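Local coordinates for ferric iron-binding protein HitA (Pseudomonas aeruginosa PAO1, PDB 6IWF) that binds ferric iron, probably as a periplasmic solute-binding protein that delivers the metal for uptake, and is implicated in gallium internalization, at residues 102-107 with 140-145; 67-72 with 93-98. All coordinates share one frame; numbering follows the deposited sequence.

Contact 1 of 2, residues 102-107 with 140-145; sequences RTRVLA and SGAFLE
Arg104 of strand 97-108 reaches the first turn of helix 141-154, touching Ala142 and Phe143 with the two terminal nitrogens of its guanidinium. Its chain bends at chi2 (-76°) and chi3 (-66°) on the way to the helix. The direct contacts are van der Waals: NH1 of Arg104 rests on the methyl CB of Ala142 at 3.5 Å, and NH2 of Arg104 comes to CD1 of Phe143 at 4.0 Å. The nitrogen approaches the Phe143 ring at its edge, near the ring plane, so this is neither a stack nor a cation-pi contact. The ring also meets that of Phe136. The carbonyl O of Ala142 lies over one face of the guanidinium, offset toward its rim. Polar coupling runs through one water, in the guanidinium plane at its edge, which accepts from Arg104 NH1 (3.1 Å) and donates to Ser140 OG (2.9 Å). Ser140 is the N-cap of the helix: Phe143 N donates to Ser140 OG over 3.1 Å, with an N-H...O angle of 156°. The serine hydroxyl is also hydrogen-bonded to Val137 O. Ala142 lies about 6 Å, side chain to side chain, from Glu60 and Tyr196, which bind iron in this protein, though the metal is absent from this model. With no direct hydrogen bond or ion pair, strand and helix are joined by one water-mediated link and by guanidinium nitrogens against a methyl and a ring edge.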
ATOM      1  N   ARG A 102      -5.806   0.392   1.421  1.00  6.32           N
ATOM      2  CA  ARG A 102      -5.523  -0.142   2.746  1.00  6.14           C
ATOM      3  C   ARG A 102      -5.420   1.028   3.710  1.00  7.69           C
ATOM      4  O   ARG A 102      -5.335   2.187   3.293  1.00  5.58           O
ATOM      5  CB  ARG A 102      -4.203  -0.897   2.771  1.00 11.44           C
ATOM      6  CG  ARG A 102      -3.105   0.121   2.667  1.00 16.27           C
ATOM      7  CD  ARG A 102      -1.949  -0.301   1.885  1.00 20.23           C
ATOM      8  NE  ARG A 102      -2.288  -0.767   0.551  1.00 18.59           N
ATOM      9  CZ  ARG A 102      -1.419  -1.447  -0.178  1.00 22.14           C
ATOM     10  NH1 ARG A 102      -1.738  -1.870  -1.381  1.00 26.48           N
ATOM     11  NH2 ARG A 102      -0.215  -1.705   0.328  1.00 23.75           N
ATOM     12  N   THR A 103      -5.346   0.727   5.005  1.00  5.94           N
ATOM     13  CA  THR A 103      -5.268   1.794   5.997  1.00  5.24           C
ATOM     14  C   THR A 103      -4.181   1.507   7.021  1.00  6.22           C
ATOM     15  O   THR A 103      -3.959   0.355   7.409  1.00  7.73           O
ATOM     16  CB  THR A 103      -6.639   2.007   6.711  1.00  7.26           C
ATOM     17  OG1 THR A 103      -6.548   3.116   7.621  1.00 11.50           O
ATOM     18  CG2 THR A 103      -7.106   0.765   7.472  1.00  9.32           C
ATOM     19  N   ARG A 104      -3.510   2.566   7.464  1.00  3.89           N
ATOM     20  CA  ARG A 104      -2.596   2.436   8.587  1.00  4.12           C
ATOM     21  C   ARG A 104      -3.385   2.212   9.868  1.00  6.24           C
ATOM     22  O   ARG A 104      -4.497   2.726  10.038  1.00  5.42           O
ATOM     23  CB  ARG A 104      -1.719   3.688   8.720  1.00  5.88           C
ATOM     24  CG  ARG A 104      -0.950   4.036   7.441  1.00  5.03           C
ATOM     25  CD  ARG A 104       0.212   3.125   7.249  1.00 17.58           C
ATOM     26  NE  ARG A 104       1.235   3.287   8.283  1.00  9.15           N
ATOM     27  CZ  ARG A 104       2.313   2.512   8.332  1.00 12.84           C
ATOM     28  NH1 ARG A 104       2.470   1.566   7.411  1.00 18.87           N
ATOM     29  NH2 ARG A 104       3.224   2.677   9.273  1.00 13.02           N
ATOM     30  N   VAL A 105      -2.806   1.424  10.766  1.00  5.95           N
ATOM     31  CA  VAL A 105      -3.407   1.111  12.057  1.00  5.14           C
ATOM     32  C   VAL A 105      -2.306   1.100  13.108  1.00  5.42           C
ATOM     33  O   VAL A 105      -1.117   1.240  12.800  1.00  6.24           O
ATOM     34  CB  VAL A 105      -4.148  -0.242  12.043  1.00  7.00           C
ATOM     35  CG1 VAL A 105      -5.286  -0.208  11.039  1.00  8.58           C
ATOM     36  CG2 VAL A 105      -3.181  -1.379  11.726  1.00  6.17           C
ATOM     37  N   LEU A 106      -2.715   0.923  14.364  1.00  4.87           N
ATOM     38  CA  LEU A 106      -1.811   0.671  15.482  1.00  5.46           C
ATOM     39  C   LEU A 106      -2.143  -0.724  16.018  1.00  6.25           C
ATOM     40  O   LEU A 106      -3.177  -0.917  16.667  1.00  6.75           O
ATOM     41  CB  LEU A 106      -1.959   1.756  16.565  1.00  5.45           C
ATOM     42  CG  LEU A 106      -1.015   1.639  17.766  1.00  6.92           C
ATOM     43  CD1 LEU A 106       0.417   2.001  17.382  1.00  6.96           C
ATOM     44  CD2 LEU A 106      -1.518   2.569  18.862  1.00  9.02           C
ATOM     45  N   ALA A 107      -1.302  -1.715  15.733  1.00  4.83           N
ATOM     46  CA  ALA A 107      -1.504  -3.027  16.347  1.00  5.71           C
ATOM     47  C   ALA A 107      -0.999  -2.960  17.782  1.00  5.87           C
ATOM     48  O   ALA A 107       0.002  -2.295  18.059  1.00  8.35           O
ATOM     49  CB  ALA A 107      -0.776  -4.119  15.566  1.00  7.20           C
ATOM     50  N   SER A 140      10.078   0.782   4.816  1.00 10.52           N
ATOM     51  CA  SER A 140       8.969   0.335   3.985  1.00 12.86           C
ATOM     52  C   SER A 140       8.371   1.494   3.194  1.00 12.23           C
ATOM     53  O   SER A 140       8.335   2.638   3.655  1.00 11.08           O
ATOM     54  CB  SER A 140       7.878  -0.328   4.835  1.00 11.68           C
ATOM     55  OG  SER A 140       7.255   0.604   5.709  1.00 13.28           O
ATOM     56  N   GLY A 141       7.904   1.186   1.978  1.00 12.27           N
ATOM     57  CA  GLY A 141       7.216   2.204   1.194  1.00 12.40           C
ATOM     58  C   GLY A 141       5.960   2.711   1.869  1.00 12.20           C
ATOM     59  O   GLY A 141       5.572   3.874   1.688  1.00  9.90           O
ATOM     60  N   ALA A 142       5.314   1.860   2.667  1.00 11.23           N
ATOM     61  CA  ALA A 142       4.150   2.293   3.427  1.00  9.67           C
ATOM     62  C   ALA A 142       4.523   3.350   4.454  1.00  8.97           C
ATOM     63  O   ALA A 142       3.790   4.324   4.636  1.00  9.03           O
ATOM     64  CB  ALA A 142       3.490   1.106   4.124  1.00 15.80           C
ATOM     65  N   PHE A 143       5.627   3.146   5.182  1.00  9.20           N
ATOM     66  CA  PHE A 143       6.034   4.172   6.134  1.00  7.83           C
ATOM     67  C   PHE A 143       6.468   5.450   5.418  1.00  7.12           C
ATOM     68  O   PHE A 143       6.252   6.550   5.935  1.00  6.09           O
ATOM     69  CB  PHE A 143       7.147   3.658   7.049  1.00  7.98           C
ATOM     70  CG  PHE A 143       7.496   4.617   8.140  1.00  8.80           C
ATOM     71  CD1 PHE A 143       6.665   4.747   9.244  1.00 10.41           C
ATOM     72  CD2 PHE A 143       8.616   5.443   8.034  1.00  9.90           C
ATOM     73  CE1 PHE A 143       6.965   5.661  10.258  1.00  9.47           C
ATOM     74  CE2 PHE A 143       8.915   6.355   9.032  1.00 10.92           C
ATOM     75  CZ  PHE A 143       8.081   6.469  10.144  1.00 11.79           C
ATOM     76  N   LEU A 144       7.083   5.333   4.239  1.00  6.09           N
ATOM     77  CA  LEU A 144       7.407   6.525   3.462  1.00  6.48           C
ATOM     78  C   LEU A 144       6.163   7.360   3.204  1.00  6.00           C
ATOM     79  O   LEU A 144       6.184   8.588   3.349  1.00  6.49           O
ATOM     80  CB  LEU A 144       8.066   6.126   2.145  1.00  7.09           C
ATOM     81  CG  LEU A 144       8.382   7.297   1.211  1.00 11.32           C
ATOM     82  CD1 LEU A 144       9.445   8.177   1.822  1.00 12.36           C
ATOM     83  CD2 LEU A 144       8.829   6.744  -0.137  1.00 12.15           C
ATOM     84  N   GLU A 145       5.066   6.708   2.816  1.00  7.40           N
ATOM     85  CA  GLU A 145       3.824   7.444   2.596  1.00  6.19           C
ATOM     86  C   GLU A 145       3.311   8.055   3.897  1.00  4.45           C
ATOM     87  O   GLU A 145       2.772   9.170   3.890  1.00  5.27           O
ATOM     88  CB  GLU A 145       2.767   6.536   1.974  1.00 10.32           C
ATOM     89  CG  GLU A 145       2.788   6.619   0.460  1.00 16.40           C
ATOM     90  CD  GLU A 145       2.094   5.461  -0.202  1.00 21.08           C
ATOM     91  OE1 GLU A 145       1.027   5.664  -0.832  1.00 23.27           O
ATOM     92  OE2 GLU A 145       2.619   4.339  -0.086  1.00 31.41           O
TER
HETATM   93  O   HOH W   1       5.165   0.124   7.602  1.00 14.12           O

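Contact 2 of 2, residues 67-72 with 93-98; sequences RLASAG and NGDWIG
A single water ties Ala69, Asn93 and Asp95 together, donating to Ala69 O and to Asp95 OD2 and accepting from Asn93 ND2. The bond to Asp95 OD2 is the shortest at 2.7 Å; that to Ala69 O is 2.9 Å and that from Asn93 ND2 is 3.1 Å. The bridge joins the C-terminal part of helix 63-70 to the turn leading into strand 97-108 without any direct hydrogen bond between them. Ala69 O has a second partner, Gly72 N at 2.9 Å, within the Schellman motif after the helix; Gly72 takes positive phi (80°) there. Beside the water, the methyl of Ala69 points at the other segment and lies against the carboxylate, with CB of Ala69 3.7 Å from OD1 and OD2 of Asp95 alike. Asp95 places CG between its backbone N and carbonyl carbon (chi1 44°), which carries the carboxylate toward the helix. The same methyl meets the Trp96 indole at its edge, near the ring plane, with Ala69 CB 4.1 Å from Trp96 CD1. One alanine methyl thus fills the corner between an acid and an aromatic edge. Further back along the helix, Leu65 and Ile66 also touch Trp96, while Leu68 packs on Thr46 of helix 38-48. On the strand side, Ile97 pairs through its backbone with Ala229 of strand 224-231, so helix 63-70 lies between helix 38-48 and the approach to the sheet.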
ATOM      1  N   ARG A  67       5.562   8.375 -10.426  1.00  9.44           N
ATOM      2  CA  ARG A  67       6.887   8.589 -11.016  1.00 11.11           C
ATOM      3  C   ARG A  67       6.907   8.168 -12.481  1.00 12.52           C
ATOM      4  O   ARG A  67       7.302   8.948 -13.357  1.00  9.71           O
ATOM      5  CB  ARG A  67       7.952   7.821 -10.216  1.00 12.30           C
ATOM      6  CG  ARG A  67       9.364   7.790 -10.845  1.00 18.15           C
ATOM      7  CD  ARG A  67      10.240   6.662 -10.257  1.00 18.43           C
ATOM      8  NE  ARG A  67      11.530   6.553 -10.942  1.00 25.12           N
ATOM      9  CZ  ARG A  67      12.368   5.527 -10.818  1.00 24.87           C
ATOM     10  NH1 ARG A  67      12.065   4.504 -10.034  1.00 26.26           N
ATOM     11  NH2 ARG A  67      13.519   5.522 -11.484  1.00 30.54           N
ATOM     12  N   LEU A  68       6.467   6.935 -12.767  1.00  8.34           N
ATOM     13  CA  LEU A  68       6.488   6.427 -14.137  1.00 10.83           C
ATOM     14  C   LEU A  68       5.524   7.191 -15.034  1.00  9.81           C
ATOM     15  O   LEU A  68       5.781   7.354 -16.238  1.00  8.87           O
ATOM     16  CB  LEU A  68       6.140   4.938 -14.141  1.00  9.75           C
ATOM     17  CG  LEU A  68       7.174   4.002 -13.510  1.00 12.55           C
ATOM     18  CD1 LEU A  68       6.758   2.575 -13.742  1.00 15.81           C
ATOM     19  CD2 LEU A  68       8.538   4.227 -14.097  1.00 14.79           C
ATOM     20  N   ALA A  69       4.383   7.616 -14.484  1.00  6.63           N
ATOM     21  CA  ALA A  69       3.444   8.412 -15.267  1.00 10.50           C
ATOM     22  C   ALA A  69       4.057   9.744 -15.661  1.00 11.60           C
ATOM     23  O   ALA A  69       3.917  10.191 -16.809  1.00 13.33           O
ATOM     24  CB  ALA A  69       2.153   8.642 -14.482  1.00 11.00           C
ATOM     25  N   SER A  70       4.725  10.400 -14.716  1.00  9.74           N
ATOM     26  CA  SER A  70       5.390  11.666 -15.014  1.00 12.83           C
ATOM     27  C   SER A  70       6.420  11.511 -16.123  1.00 11.67           C
ATOM     28  O   SER A  70       6.618  12.440 -16.913  1.00 16.41           O
ATOM     29  CB  SER A  70       6.065  12.223 -13.760  1.00 15.50           C
ATOM     30  OG  SER A  70       5.116  12.572 -12.775  1.00 27.01           O
ATOM     31  N   ALA A  71       7.094  10.360 -16.187  1.00  9.62           N
ATOM     32  CA  ALA A  71       8.081  10.106 -17.228  1.00 13.97           C
ATOM     33  C   ALA A  71       7.455   9.750 -18.565  1.00 11.44           C
ATOM     34  O   ALA A  71       8.186   9.601 -19.552  1.00 12.97           O
ATOM     35  CB  ALA A  71       9.025   8.982 -16.800  1.00 12.98           C
ATOM     36  N   GLY A  72       6.133   9.594 -18.625  1.00 10.07           N
ATOM     37  CA  GLY A  72       5.498   9.244 -19.878  1.00 11.53           C
ATOM     38  C   GLY A  72       5.582   7.780 -20.230  1.00 13.66           C
ATOM     39  O   GLY A  72       5.362   7.416 -21.390  1.00 12.58           O
ATOM     40  N   ASN A  93      -3.843  11.843 -15.205  1.00 16.24           N
ATOM     41  CA  ASN A  93      -3.915  11.734 -16.654  1.00 17.32           C
ATOM     42  C   ASN A  93      -4.471  10.392 -17.108  1.00 18.08           C
ATOM     43  O   ASN A  93      -4.387  10.069 -18.297  1.00 20.07           O
ATOM     44  CB  ASN A  93      -2.536  11.972 -17.267  1.00 19.93           C
ATOM     45  CG  ASN A  93      -2.049  13.390 -17.056  1.00 30.41           C
ATOM     46  OD1 ASN A  93      -2.848  14.327 -16.971  1.00 32.39           O
ATOM     47  ND2 ASN A  93      -0.734  13.557 -16.955  1.00 31.84           N
ATOM     48  N   GLY A  94      -5.021   9.603 -16.189  1.00 12.58           N
ATOM     49  CA  GLY A  94      -5.674   8.356 -16.549  1.00 12.05           C
ATOM     50  C   GLY A  94      -4.748   7.272 -17.049  1.00 11.03           C
ATOM     51  O   GLY A  94      -5.178   6.425 -17.840  1.00 12.25           O
ATOM     52  N   ASP A  95      -3.484   7.269 -16.617  1.00  9.55           N
ATOM     53  CA  ASP A  95      -2.541   6.247 -17.058  1.00  9.18           C
ATOM     54  C   ASP A  95      -2.101   5.328 -15.928  1.00  7.22           C
ATOM     55  O   ASP A  95      -1.131   4.591 -16.083  1.00  7.91           O
ATOM     56  CB  ASP A  95      -1.315   6.874 -17.735  1.00 11.97           C
ATOM     57  CG  ASP A  95      -0.782   8.076 -16.993  1.00 14.53           C
ATOM     58  OD1 ASP A  95      -1.245   8.350 -15.862  1.00 15.30           O
ATOM     59  OD2 ASP A  95       0.108   8.758 -17.557  1.00 15.89           O
ATOM     60  N   TRP A  96      -2.771   5.375 -14.786  1.00  7.74           N
ATOM     61  CA  TRP A  96      -2.693   4.276 -13.837  1.00  6.77           C
ATOM     62  C   TRP A  96      -3.992   4.295 -13.055  1.00  4.25           C
ATOM     63  O   TRP A  96      -4.723   5.285 -13.073  1.00  7.00           O
ATOM     64  CB  TRP A  96      -1.457   4.373 -12.927  1.00  7.05           C
ATOM     65  CG  TRP A  96      -1.392   5.576 -12.052  1.00  6.54           C
ATOM     66  CD1 TRP A  96      -0.732   6.741 -12.311  1.00  7.14           C
ATOM     67  CD2 TRP A  96      -1.990   5.731 -10.755  1.00  8.89           C
ATOM     68  NE1 TRP A  96      -0.892   7.618 -11.262  1.00  8.29           N
ATOM     69  CE2 TRP A  96      -1.658   7.023 -10.294  1.00 10.52           C
ATOM     70  CE3 TRP A  96      -2.787   4.908  -9.951  1.00  8.85           C
ATOM     71  CZ2 TRP A  96      -2.099   7.520  -9.056  1.00  9.75           C
ATOM     72  CZ3 TRP A  96      -3.222   5.400  -8.715  1.00 12.11           C
ATOM     73  CH2 TRP A  96      -2.871   6.690  -8.284  1.00 11.24           C
ATOM     74  N   ILE A  97      -4.293   3.190 -12.387  1.00  4.94           N
ATOM     75  CA  ILE A  97      -5.593   3.054 -11.743  1.00  5.53           C
ATOM     76  C   ILE A  97      -5.439   2.297 -10.435  1.00  5.76           C
ATOM     77  O   ILE A  97      -4.677   1.330 -10.345  1.00  5.38           O
ATOM     78  CB  ILE A  97      -6.617   2.363 -12.671  1.00  7.89           C
ATOM     79  CG1 ILE A  97      -8.028   2.549 -12.124  1.00  9.09           C
ATOM     80  CG2 ILE A  97      -6.261   0.894 -12.915  1.00  5.81           C
ATOM     81  CD1 ILE A  97      -9.107   2.371 -13.206  1.00  9.71           C
ATOM     82  N   GLY A  98      -6.159   2.756  -9.416  1.00  5.53           N
ATOM     83  CA  GLY A  98      -6.125   2.079  -8.131  1.00  6.58           C
ATOM     84  C   GLY A  98      -6.865   0.756  -8.199  1.00  8.08           C
ATOM     85  O   GLY A  98      -7.864   0.615  -8.907  1.00  9.67           O
TER
HETATM   86  O   HOH W   2       1.214  11.134 -17.104  1.00 22.57           O

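Both contacts draw on strand 97-108, contact 2 at its start and the turn before it, contact 1 farther along, with about 22 Å between their centres. They follow in series along the chain: 67-72 meets 93-98 first, and 102-107 then meets 140-145. Apart from this shared strand, the segments of the two contacts do not touch. Strand 97-108 runs from the region of helix 63-70 to that of helix 141-154 and pairs with strand 224-231, consistent with the strands that connect the lobes of periplasmic binding proteins. Contact 1 lies near the iron-binding residues, with no metal bound in this model; its centre is about 7 Å from the centre of the chain, against about 17 Å for contact 2.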